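Local atomic coordinates of blue-light receptor of the BLUF-family (Rhodobacter sphaeroides, PDB entry 2BYC), a protein that binds a flavin and probably serves as a blue-light photoreceptor of the BLUF family in bacterial signalling. Residues T53-R58 against E83-R88. Residues are numbered along the deposited sequence; the frame is centred on the assembly and turned at random.
Sequences TIEGPR and EPITAR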
loop_
_atom_site.group_PDB
_atom_site.type_symbol
_atom_site.label_atom_id
_atom_site.label_comp_id
_atom_site.label_asym_id
_atom_site.label_seq_id
_atom_site.Cartn_x
_atom_site.Cartn_y
_atom_site.Cartn_z
ATOM N N THR A 53 -0.567 0.327 1.782
ATOM C CA THR A 53 -0.994 -0.488 2.911
ATOM C C THR A 53 -0.108 -1.702 2.947
ATOM O O THR A 53 -0.018 -2.389 1.923
ATOM C CB THR A 53 -2.375 -0.994 2.665
ATOM O OG1 THR A 53 -3.281 0.117 2.729
ATOM C CG2 THR A 53 -2.762 -2.030 3.750
ATOM N N ILE A 54 0.554 -1.958 4.070
ATOM C CA ILE A 54 1.366 -3.195 4.191
ATOM C C ILE A 54 0.902 -3.873 5.404
ATOM O O ILE A 54 0.521 -3.200 6.386
ATOM C CB ILE A 54 2.874 -2.871 4.422
ATOM C CG1 ILE A 54 3.001 -1.897 5.596
ATOM C CG2 ILE A 54 3.537 -2.367 3.122
ATOM C CD1 ILE A 54 4.374 -1.452 5.921
ATOM N N GLU A 55 0.858 -5.193 5.359
ATOM C CA GLU A 55 0.296 -5.914 6.521
ATOM C C GLU A 55 1.204 -7.104 6.732
ATOM O O GLU A 55 1.773 -7.627 5.815
ATOM C CB GLU A 55 -1.106 -6.366 6.289
ATOM C CG GLU A 55 -1.276 -7.097 5.017
ATOM C CD GLU A 55 -2.728 -7.258 4.648
ATOM O OE1 GLU A 55 -3.563 -6.599 5.266
ATOM O OE2 GLU A 55 -3.021 -8.055 3.742
ATOM N N GLY A 56 1.414 -7.448 7.966
ATOM C CA GLY A 56 2.334 -8.520 8.300
ATOM C C GLY A 56 2.685 -8.422 9.767
ATOM O O GLY A 56 2.074 -7.692 10.463
ATOM N N PRO A 57 3.671 -9.191 10.241
ATOM C CA PRO A 57 4.162 -9.112 11.645
ATOM C C PRO A 57 4.508 -7.643 12.086
ATOM O O PRO A 57 5.245 -6.903 11.376
ATOM C CB PRO A 57 5.435 -9.970 11.645
ATOM C CG PRO A 57 5.400 -10.844 10.316
ATOM C CD PRO A 57 4.283 -10.269 9.408
ATOM N N ARG A 58 4.112 -7.250 13.296
ATOM C CA ARG A 58 4.345 -5.842 13.727
ATOM C C ARG A 58 5.804 -5.418 13.462
ATOM O O ARG A 58 6.080 -4.283 12.960
ATOM C CB ARG A 58 4.004 -5.635 15.216
ATOM C CG ARG A 58 4.383 -4.229 15.703
ATOM C CD ARG A 58 3.163 -3.526 16.441
ATOM N NE ARG A 58 2.670 -4.532 17.285
ATOM C CZ ARG A 58 1.447 -4.785 17.684
ATOM N NH1 ARG A 58 0.390 -4.026 17.435
ATOM N NH2 ARG A 58 1.334 -5.892 18.380
ATOM N N GLU A 83 -2.900 -0.665 12.577
ATOM C CA GLU A 83 -3.988 -1.376 13.213
ATOM C C GLU A 83 -3.706 -2.828 13.393
ATOM O O GLU A 83 -3.352 -3.494 12.447
ATOM C CB GLU A 83 -5.274 -1.196 12.341
ATOM C CG GLU A 83 -6.346 -2.185 12.662
ATOM C CD GLU A 83 -7.480 -2.214 11.680
ATOM O OE1 GLU A 83 -8.522 -2.807 12.084
ATOM O OE2 GLU A 83 -7.329 -1.751 10.524
ATOM N N PRO A 84 -3.814 -3.326 14.609
ATOM C CA PRO A 84 -3.751 -4.756 14.722
ATOM C C PRO A 84 -4.855 -5.394 13.923
ATOM O O PRO A 84 -5.979 -4.842 13.823
ATOM C CB PRO A 84 -4.059 -4.993 16.190
ATOM C CG PRO A 84 -3.592 -3.793 16.888
ATOM C CD PRO A 84 -3.877 -2.663 15.920
ATOM N N ILE A 85 -4.559 -6.552 13.356
ATOM C CA ILE A 85 -5.560 -7.270 12.593
ATOM C C ILE A 85 -5.574 -8.765 12.837
ATOM O O ILE A 85 -4.561 -9.326 13.046
ATOM C CB ILE A 85 -5.367 -7.036 11.075
ATOM C CG1 ILE A 85 -3.901 -7.283 10.627
ATOM C CG2 ILE A 85 -5.926 -5.676 10.723
ATOM C CD1 ILE A 85 -3.725 -7.376 9.048
ATOM N N THR A 86 -6.747 -9.382 12.670
ATOM C CA THR A 86 -7.029 -10.843 12.798
ATOM C C THR A 86 -6.466 -11.577 11.583
ATOM O O THR A 86 -5.734 -12.581 11.706
ATOM C CB THR A 86 -8.605 -11.046 12.910
ATOM O OG1 THR A 86 -9.045 -10.652 14.222
ATOM C CG2 THR A 86 -9.082 -12.491 12.629
ATOM N N ALA A 87 -6.749 -11.031 10.401
ATOM C CA ALA A 87 -6.423 -11.740 9.160
ATOM C C ALA A 87 -5.971 -10.732 8.180
ATOM O O ALA A 87 -6.476 -9.660 8.217
ATOM C CB ALA A 87 -7.665 -12.378 8.653
ATOM N N ARG A 88 -5.033 -11.066 7.303
ATOM C CA ARG A 88 -4.727 -10.220 6.125
ATOM C C ARG A 88 -5.927 -9.828 5.251
ATOM O O ARG A 88 -6.845 -10.616 4.981
ATOM C CB ARG A 88 -3.654 -10.895 5.257
ATOM C CG ARG A 88 -2.351 -11.127 5.963
ATOM C CD ARG A 88 -1.354 -11.751 5.044
ATOM N NE ARG A 88 -0.219 -12.170 5.841
ATOM C CZ ARG A 88 0.912 -11.498 5.954
ATOM N NH1 ARG A 88 1.076 -10.355 5.312
ATOM N NH2 ARG A 88 1.876 -11.978 6.685
#
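Glu55 and Arg88 carry this contact, where the end of strand 49-55 faces the loop that follows strand 77-84; both strands pair with strand 5-14, which lies between them in the BLUF sheet. On the polar side, Arg88 runs extended from CG to NE and brings NH1 to within 2.9 Å of Glu55 O. That hydrogen bond is weak, bent to 117° at the hydrogen. NH1 also bonds Thr40 OG1 and NH2 bonds the carbonyl of Gly38, linking the guanidinium to the start of strand 40-45 and the residues just before it.

Glu55 does not pair with this arginine: Glu55 OE2 stays 5.0 Å from Arg88 NH1, and the carboxylate and guanidinium planes are 78° apart. The carboxylate instead lies against the root of Arg88, Glu55 OE2 being 3.3 Å from Arg88 CB, and bonds Arg89 N, Phe90 N and Thr40 OG1.

Apolar contact is thinner. The Ile85 side chain crosses that of Glu55 at about a right angle and sets CD1 3.9 Å from Glu55 CB. Arg58, whose NH2 is hydrogen-bonded to Phe1 O, presents its guanidinium edge to Pro84, Arg58 NH1 standing 4.0 Å from Pro84 CG.

A buried carboxylate gripped by two backbone N-H groups and a hydroxyl, with a cationic group nearby, is probably ionised; it ties the loop after strand 77-84 to the sheet, and the Glu55 side chain lies about 10 Å from the bound FMN.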